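Long-range contacts in putative metal-dependent isothiocyanate hydrolase SaxA (Pectobacterium carotovorum, PDB 6BRM), which probably hydrolyses isothiocyanates with two zinc ions, as a member of the metallo-beta-lactamase superfamily: residues Leu21-Leu26 and Thr70-Glu75; Val183-Gly188 and Ile198-Glu203. One frame throughout, in Å; residues are numbered along the deposited sequence.

Interaction 1 (Leu21-Leu26 and Thr70-Glu75); sequences LIDPML and TDHWDE. With ZN (zinc ion), chain M.
Asp23 and His72 bring the two backbones within 4.6 Å, CA to CA, where the chain leaves strand 18-22 and runs past the loop that precedes helix 75-80. Their side chains lie alongside each other and point the same way, carboxylate and imidazole planes 81° apart. ND1 of His72 donates to Asp23 OD2 over 2.8 Å, meeting the anti side of the carboxylate from outside its plane, tilted from the ring plane, in a bent bond (141° at the hydrogen); the same oxygen is also hydrogen-bonded to Thr66 OG1. At the far end of the ring, NE2 binds a zinc ion at 2.2 Å, and Asp71 OD2 binds the same metal. Asp164 and His221 complete the protein ligands of this ion, with two waters, one of which donates to Asp71 OD1. Farther along, Pro24 CD rests 3.9 Å from Trp73 CE3, while Met25 lays its CG against Asp74 OD2. With CG between its backbone N and carbonyl carbon (chi1 62°), Asp74 receives Leu26 N on OD1 at 3.3 Å in a nearly straight bond; that oxygen also caps Ala77 N in the following helix, and OD2 takes Ala27 N. Asp71 and His72 end the HxHxDH motif of the metallo-beta-lactamase superfamily. Asp23 is thus a second-shell residue: its bond to ND1 restrains the rotation of the imidazole and would polarise the ring, probably strengthening NE2 as a zinc donor.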
ATOM      1  N   LEU B  21     -23.509  11.699  -0.430  1.00 48.27           N
ATOM      2  CA  LEU B  21     -23.719  10.831  -1.584  1.00 47.16           C
ATOM      3  C   LEU B  21     -22.340  10.408  -2.075  1.00 47.71           C
ATOM      4  O   LEU B  21     -21.609  11.223  -2.635  1.00 46.98           O
ATOM      5  CB  LEU B  21     -24.498  11.576  -2.678  1.00 46.59           C
ATOM      6  CG  LEU B  21     -24.699  10.933  -4.059  1.00 46.17           C
ATOM      7  CD1 LEU B  21     -25.398   9.584  -3.993  1.00 45.48           C
ATOM      8  CD2 LEU B  21     -25.478  11.885  -4.953  1.00 46.53           C
ATOM      9  N   ILE B  22     -21.985   9.142  -1.846  1.00 48.20           N
ATOM     10  CA  ILE B  22     -20.671   8.617  -2.216  1.00 48.86           C
ATOM     11  C   ILE B  22     -20.752   7.976  -3.599  1.00 50.95           C
ATOM     12  O   ILE B  22     -21.589   7.101  -3.822  1.00 53.50           O
ATOM     13  CB  ILE B  22     -20.149   7.585  -1.178  1.00 49.09           C
ATOM     14  CG1 ILE B  22     -19.934   8.254   0.195  1.00 49.87           C
ATOM     15  CG2 ILE B  22     -18.858   6.922  -1.660  1.00 48.58           C
ATOM     16  CD1 ILE B  22     -21.042   8.004   1.196  1.00 50.25           C
ATOM     17  N   ASP B  23     -19.879   8.416  -4.509  1.00 51.18           N
ATOM     18  CA  ASP B  23     -19.714   7.826  -5.846  1.00 51.65           C
ATOM     19  C   ASP B  23     -21.009   7.763  -6.678  1.00 51.94           C
ATOM     20  O   ASP B  23     -21.539   6.675  -6.923  1.00 52.24           O
ATOM     21  CB  ASP B  23     -19.067   6.439  -5.732  1.00 53.41           C
ATOM     22  CG  ASP B  23     -17.669   6.489  -5.131  1.00 54.05           C
ATOM     23  OD1 ASP B  23     -17.277   7.546  -4.592  1.00 55.19           O
ATOM     24  OD2 ASP B  23     -16.961   5.463  -5.199  1.00 53.30           O
ATOM     25  N   PRO B  24     -21.512   8.928  -7.129  1.00 52.28           N
ATOM     26  CA  PRO B  24     -22.780   8.952  -7.867  1.00 53.98           C
ATOM     27  C   PRO B  24     -22.686   8.456  -9.323  1.00 55.91           C
ATOM     28  O   PRO B  24     -22.031   9.091 -10.155  1.00 55.23           O
ATOM     29  CB  PRO B  24     -23.207  10.433  -7.811  1.00 54.68           C
ATOM     30  CG  PRO B  24     -22.111  11.180  -7.118  1.00 53.70           C
ATOM     31  CD  PRO B  24     -20.926  10.274  -7.004  1.00 52.90           C
ATOM     32  N   MET B  25     -23.325   7.317  -9.601  1.00 58.90           N
ATOM     33  CA  MET B  25     -23.568   6.838 -10.965  1.00 60.61           C
ATOM     34  C   MET B  25     -25.061   7.026 -11.246  1.00 63.11           C
ATOM     35  O   MET B  25     -25.892   6.302 -10.692  1.00 65.51           O
ATOM     36  CB  MET B  25     -23.170   5.366 -11.102  1.00 60.80           C
ATOM     37  CG  MET B  25     -23.018   4.897 -12.542  1.00 62.32           C
ATOM     38  SD  MET B  25     -23.480   3.178 -12.851  1.00 63.78           S
ATOM     39  CE  MET B  25     -22.414   2.275 -11.732  1.00 63.62           C
ATOM     40  N   LEU B  26     -25.391   8.004 -12.092  1.00 64.27           N
ATOM     41  CA  LEU B  26     -26.777   8.462 -12.290  1.00 66.41           C
ATOM     42  C   LEU B  26     -27.354   8.256 -13.711  1.00 68.73           C
ATOM     43  O   LEU B  26     -28.421   8.792 -14.024  1.00 70.09           O
ATOM     44  CB  LEU B  26     -26.877   9.947 -11.877  1.00 66.54           C
ATOM     45  CG  LEU B  26     -27.295  10.247 -10.433  1.00 66.21           C
ATOM     46  CD1 LEU B  26     -26.470   9.474  -9.413  1.00 65.80           C
ATOM     47  CD2 LEU B  26     -27.199  11.743 -10.181  1.00 66.94           C
ATOM     48  N   THR B  70     -15.677   5.497 -14.390  1.00 48.77           N
ATOM     49  CA  THR B  70     -17.018   5.848 -14.892  1.00 49.63           C
ATOM     50  C   THR B  70     -18.169   5.229 -14.092  1.00 50.87           C
ATOM     51  O   THR B  70     -19.212   5.866 -13.917  1.00 50.45           O
ATOM     52  CB  THR B  70     -17.171   5.482 -16.385  1.00 49.80           C
ATOM     53  OG1 THR B  70     -16.007   5.911 -17.105  1.00 49.55           O
ATOM     54  CG2 THR B  70     -18.408   6.145 -16.990  1.00 49.93           C
ATOM     55  N   ASP B  71     -17.962   4.015 -13.577  1.00 51.41           N
ATOM     56  CA  ASP B  71     -18.933   3.355 -12.679  1.00 51.87           C
ATOM     57  C   ASP B  71     -19.023   3.955 -11.255  1.00 51.50           C
ATOM     58  O   ASP B  71     -19.736   3.416 -10.403  1.00 53.76           O
ATOM     59  CB  ASP B  71     -18.661   1.837 -12.595  1.00 52.49           C
ATOM     60  CG  ASP B  71     -17.287   1.516 -12.031  1.00 53.06           C
ATOM     61  OD1 ASP B  71     -16.303   2.059 -12.575  1.00 55.13           O
ATOM     62  OD2 ASP B  71     -17.177   0.730 -11.061  1.00 51.60           O
ATOM     63  N   HIS B  72     -18.277   5.031 -10.990  1.00 49.64           N
ATOM     64  CA  HIS B  72     -18.391   5.819  -9.753  1.00 48.51           C
ATOM     65  C   HIS B  72     -18.688   7.313  -9.972  1.00 47.18           C
ATOM     66  O   HIS B  72     -18.914   8.036  -9.007  1.00 47.39           O
ATOM     67  CB  HIS B  72     -17.087   5.690  -8.960  1.00 47.85           C
ATOM     68  CG  HIS B  72     -16.711   4.279  -8.651  1.00 45.94           C
ATOM     69  ND1 HIS B  72     -16.942   3.701  -7.423  1.00 46.18           N
ATOM     70  CD2 HIS B  72     -16.135   3.321  -9.416  1.00 47.28           C
ATOM     71  CE1 HIS B  72     -16.520   2.449  -7.441  1.00 46.84           C
ATOM     72  NE2 HIS B  72     -16.025   2.194  -8.640  1.00 47.77           N
ATOM     73  N   TRP B  73     -18.697   7.763 -11.228  1.00 46.86           N
ATOM     74  CA  TRP B  73     -18.790   9.181 -11.580  1.00 45.93           C
ATOM     75  C   TRP B  73     -18.926   9.275 -13.104  1.00 48.38           C
ATOM     76  O   TRP B  73     -17.937   9.494 -13.818  1.00 48.98           O
ATOM     77  CB  TRP B  73     -17.549   9.939 -11.081  1.00 44.19           C
ATOM     78  CG  TRP B  73     -17.530  11.417 -11.362  1.00 42.47           C
ATOM     79  CD1 TRP B  73     -16.615  12.094 -12.118  1.00 41.25           C
ATOM     80  CD2 TRP B  73     -18.453  12.399 -10.877  1.00 41.10           C
ATOM     81  NE1 TRP B  73     -16.915  13.432 -12.138  1.00 40.89           N
ATOM     82  CE2 TRP B  73     -18.037  13.649 -11.384  1.00 40.89           C
ATOM     83  CE3 TRP B  73     -19.596  12.343 -10.066  1.00 41.09           C
ATOM     84  CZ2 TRP B  73     -18.722  14.838 -11.104  1.00 41.22           C
ATOM     85  CZ3 TRP B  73     -20.281  13.527  -9.786  1.00 41.07           C
ATOM     86  CH2 TRP B  73     -19.838  14.756 -10.305  1.00 41.27           C
ATOM     87  N   ASP B  74     -20.152   9.076 -13.590  1.00 51.29           N
ATOM     88  CA  ASP B  74     -20.444   9.059 -15.037  1.00 53.20           C
ATOM     89  C   ASP B  74     -20.875  10.425 -15.557  1.00 56.96           C
ATOM     90  O   ASP B  74     -21.102  11.351 -14.775  1.00 59.24           O
ATOM     91  CB  ASP B  74     -21.492   7.982 -15.390  1.00 53.00           C
ATOM     92  CG  ASP B  74     -22.850   8.198 -14.717  1.00 52.07           C
ATOM     93  OD1 ASP B  74     -23.064   9.216 -14.025  1.00 51.59           O
ATOM     94  OD2 ASP B  74     -23.717   7.320 -14.880  1.00 50.12           O
ATOM     95  N   GLU B  75     -20.987  10.535 -16.881  1.00 63.13           N
ATOM     96  CA  GLU B  75     -21.415  11.776 -17.546  1.00 64.99           C
ATOM     97  C   GLU B  75     -22.804  12.231 -17.076  1.00 64.90           C
ATOM     98  O   GLU B  75     -23.029  13.425 -16.896  1.00 67.94           O
ATOM     99  CB  GLU B  75     -21.392  11.611 -19.077  1.00 67.69           C
ATOM    100  CG  GLU B  75     -21.446  12.914 -19.878  1.00 70.87           C
ATOM    101  CD  GLU B  75     -20.141  13.705 -19.861  1.00 73.50           C
ATOM    102  OE1 GLU B  75     -19.057  13.103 -20.053  1.00 77.09           O
ATOM    103  OE2 GLU B  75     -20.196  14.944 -19.678  1.00 69.59           O
TER
HETATM  104 ZN    ZN M 302     -15.515   0.321  -9.662  1.00 52.75          ZN
HETATM  105  O   HOH W   1     -14.368   1.249 -11.303  1.00 47.57           O
HETATM  106  O   HOH W   2     -14.774  -1.531 -10.591  1.00 46.81           O

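Interaction 2 (Val183-Gly188 and Ile198-Glu203)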
ATOM      1  N   VAL B 183     -17.977  -2.685   7.817  1.00 51.05           N
ATOM      2  CA  VAL B 183     -17.032  -2.618   6.700  1.00 50.19           C
ATOM      3  C   VAL B 183     -17.807  -2.826   5.397  1.00 48.74           C
ATOM      4  O   VAL B 183     -18.309  -3.921   5.148  1.00 49.06           O
ATOM      5  CB  VAL B 183     -15.912  -3.676   6.838  1.00 50.69           C
ATOM      6  CG1 VAL B 183     -14.844  -3.481   5.771  1.00 51.54           C
ATOM      7  CG2 VAL B 183     -15.271  -3.594   8.217  1.00 51.17           C
ATOM      8  N   VAL B 184     -17.903  -1.774   4.580  1.00 47.34           N
ATOM      9  CA  VAL B 184     -18.599  -1.834   3.290  1.00 46.96           C
ATOM     10  C   VAL B 184     -17.591  -2.192   2.192  1.00 47.12           C
ATOM     11  O   VAL B 184     -16.677  -1.412   1.908  1.00 46.34           O
ATOM     12  CB  VAL B 184     -19.301  -0.499   2.940  1.00 47.14           C
ATOM     13  CG1 VAL B 184     -20.176  -0.658   1.697  1.00 47.21           C
ATOM     14  CG2 VAL B 184     -20.135   0.000   4.111  1.00 47.32           C
ATOM     15  N   LEU B 185     -17.761  -3.367   1.582  1.00 48.23           N
ATOM     16  CA  LEU B 185     -16.857  -3.859   0.536  1.00 49.61           C
ATOM     17  C   LEU B 185     -17.480  -3.750  -0.853  1.00 51.19           C
ATOM     18  O   LEU B 185     -18.699  -3.886  -1.011  1.00 50.39           O
ATOM     19  CB  LEU B 185     -16.490  -5.321   0.789  1.00 50.01           C
ATOM     20  CG  LEU B 185     -15.982  -5.699   2.177  1.00 49.74           C
ATOM     21  CD1 LEU B 185     -15.666  -7.182   2.211  1.00 49.71           C
ATOM     22  CD2 LEU B 185     -14.766  -4.883   2.575  1.00 49.49           C
ATOM     23  N   ASN B 186     -16.621  -3.509  -1.844  1.00 51.84           N
ATOM     24  CA  ASN B 186     -16.999  -3.525  -3.256  1.00 51.08           C
ATOM     25  C   ASN B 186     -16.708  -4.918  -3.818  1.00 52.07           C
ATOM     26  O   ASN B 186     -15.620  -5.171  -4.339  1.00 53.23           O
ATOM     27  CB  ASN B 186     -16.227  -2.443  -4.020  1.00 49.83           C
ATOM     28  CG  ASN B 186     -16.652  -1.034  -3.628  1.00 49.97           C
ATOM     29  OD1 ASN B 186     -17.492  -0.839  -2.744  1.00 49.09           O
ATOM     30  ND2 ASN B 186     -16.077  -0.042  -4.294  1.00 48.54           N
ATOM     31  N   THR B 187     -17.691  -5.814  -3.688  1.00 53.81           N
ATOM     32  CA  THR B 187     -17.546  -7.240  -4.021  1.00 54.48           C
ATOM     33  C   THR B 187     -18.135  -7.580  -5.401  1.00 56.45           C
ATOM     34  O   THR B 187     -18.982  -8.468  -5.538  1.00 56.32           O
ATOM     35  CB  THR B 187     -18.211  -8.126  -2.946  1.00 54.17           C
ATOM     36  OG1 THR B 187     -19.569  -7.714  -2.761  1.00 54.45           O
ATOM     37  CG2 THR B 187     -17.479  -8.017  -1.629  1.00 54.36           C
ATOM     38  N   GLY B 188     -17.668  -6.871  -6.422  1.00 57.31           N
ATOM     39  CA  GLY B 188     -18.063  -7.134  -7.801  1.00 58.13           C
ATOM     40  C   GLY B 188     -17.359  -8.316  -8.429  1.00 58.51           C
ATOM     41  O   GLY B 188     -17.929  -8.995  -9.286  1.00 58.15           O
ATOM     42  N   ILE B 198      -9.386  -7.198 -10.016  1.00 48.65           N
ATOM     43  CA  ILE B 198      -9.114  -5.759  -9.843  1.00 46.54           C
ATOM     44  C   ILE B 198      -9.844  -5.116  -8.651  1.00 45.27           C
ATOM     45  O   ILE B 198      -9.524  -3.980  -8.273  1.00 43.00           O
ATOM     46  CB  ILE B 198      -9.418  -4.944 -11.129  1.00 46.74           C
ATOM     47  CG1 ILE B 198     -10.860  -5.159 -11.615  1.00 46.24           C
ATOM     48  CG2 ILE B 198      -8.431  -5.309 -12.230  1.00 46.89           C
ATOM     49  CD1 ILE B 198     -11.368  -4.059 -12.521  1.00 46.44           C
ATOM     50  N   ILE B 199     -10.829  -5.825  -8.093  1.00 43.81           N
ATOM     51  CA  ILE B 199     -11.520  -5.430  -6.865  1.00 44.37           C
ATOM     52  C   ILE B 199     -11.788  -6.691  -6.019  1.00 46.06           C
ATOM     53  O   ILE B 199     -11.337  -7.783  -6.380  1.00 45.47           O
ATOM     54  CB  ILE B 199     -12.823  -4.639  -7.173  1.00 44.58           C
ATOM     55  CG1 ILE B 199     -13.778  -5.445  -8.064  1.00 44.28           C
ATOM     56  CG2 ILE B 199     -12.502  -3.302  -7.836  1.00 43.57           C
ATOM     57  CD1 ILE B 199     -15.131  -4.786  -8.246  1.00 44.26           C
ATOM     58  N   MET B 200     -12.510  -6.551  -4.905  1.00 48.53           N
ATOM     59  CA  MET B 200     -12.744  -7.677  -3.985  1.00 49.75           C
ATOM     60  C   MET B 200     -13.796  -8.646  -4.516  1.00 50.33           C
ATOM     61  O   MET B 200     -14.529  -8.337  -5.460  1.00 48.76           O
ATOM     62  CB  MET B 200     -13.163  -7.183  -2.595  1.00 50.12           C
ATOM     63  CG  MET B 200     -12.246  -6.122  -2.015  1.00 50.88           C
ATOM     64  SD  MET B 200     -12.284  -5.950  -0.226  1.00 52.53           S
ATOM     65  CE  MET B 200     -10.616  -6.432   0.216  1.00 52.78           C
ATOM     66  N   GLY B 201     -13.857  -9.817  -3.886  1.00 51.10           N
ATOM     67  CA  GLY B 201     -14.819 -10.858  -4.238  1.00 53.98           C
ATOM     68  C   GLY B 201     -15.404 -11.532  -3.016  1.00 57.08           C
ATOM     69  O   GLY B 201     -15.493 -10.930  -1.944  1.00 59.58           O
ATOM     70  N   LYS B 202     -15.814 -12.787  -3.190  1.00 59.99           N
ATOM     71  CA  LYS B 202     -16.383 -13.583  -2.100  1.00 61.04           C
ATOM     72  C   LYS B 202     -15.324 -13.978  -1.064  1.00 63.01           C
ATOM     73  O   LYS B 202     -15.582 -13.874   0.135  1.00 64.06           O
ATOM     74  CB  LYS B 202     -17.132 -14.819  -2.636  1.00 61.09           C
ATOM     75  CG  LYS B 202     -16.275 -15.897  -3.292  1.00 61.67           C
ATOM     76  CD  LYS B 202     -17.122 -16.854  -4.123  1.00 62.21           C
ATOM     77  CE  LYS B 202     -16.288 -17.991  -4.697  1.00 62.11           C
ATOM     78  NZ  LYS B 202     -17.102 -18.927  -5.518  1.00 61.99           N
ATOM     79  N   GLU B 203     -14.143 -14.407  -1.523  1.00 62.85           N
ATOM     80  CA  GLU B 203     -13.037 -14.806  -0.625  1.00 62.71           C
ATOM     81  C   GLU B 203     -12.648 -13.713   0.371  1.00 60.50           C
ATOM     82  O   GLU B 203     -12.363 -13.998   1.534  1.00 58.65           O
ATOM     83  CB  GLU B 203     -11.788 -15.211  -1.425  1.00 66.40           C
ATOM     84  CG  GLU B 203     -11.850 -16.603  -2.041  1.00 68.28           C
ATOM     85  CD  GLU B 203     -10.511 -17.050  -2.612  1.00 70.00           C
ATOM     86  OE1 GLU B 203     -10.431 -17.278  -3.841  1.00 70.54           O
ATOM     87  OE2 GLU B 203      -9.535 -17.166  -1.835  1.00 70.88           O
TER
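Met200 N approaches Asn186 O at 3.4 Å in a weak hydrogen bond, bent to 124°, just where strand 182-186 ends, on the metal-binding edge of the superfamily's alpha-beta/beta-alpha sandwich. This carbonyl oxygen also accepts a weak bond from Gly188 N, and Met200 CB packs beside it. One residue on, Thr187 CA directs its hydrogen at Met200 O, 3.5 Å away, while Thr187 CG2 rests against Gly201 O. Side chains of Ile199, Met200 and Leu185 close round this backbone contact. Ile199, with CG1 between its backbone N and carbonyl carbon (chi1 57°), brings CD1 to 3.8 Å from Gly188 N, and Met200 SD meets Leu185 CD2 at 3.9 Å. Leu185 and Met200 also pack on Tyr171 of helix 169-178. Beyond this shell, Thr187 OG1 makes a weak hydrogen bond to Ser220 O in the neighbouring strand. Across the segments the polar link is thin, and the rest is van der Waals contact of side chains with backbone, plus one apolar pair. Asn186 ND2 donates a hydrogen bond to OD1 of Asp164, the ligand shared by both zinc ions, and Ile198 O accepts from ND1 of the zinc-binding His128, consistent with a second-shell role in orienting Asp164 and His128.

Overall arrangement
From the N terminus, strand 18-22 leads into interaction 1, which closes the long excursion through helix 54-58 and strand 62-64 and joins the end of a strand in the first mixed sheet to the metal-binding loop before helix 75-80. Interaction 2 follows in series, neither nesting in nor crossing the first: it closes a short loop holding the small hairpin 191-192/196-197, between strand 182-186 of the second sheet and the approach to helix 203-211. Their centres lie 18 Å apart, on opposite sides of the chain's centre, yet they meet at the dinuclear zinc site, where His72 CE1 packs 4.0 Å from Asn186 ND2. The site thus lies where loops at the strand ends of both sheets meet.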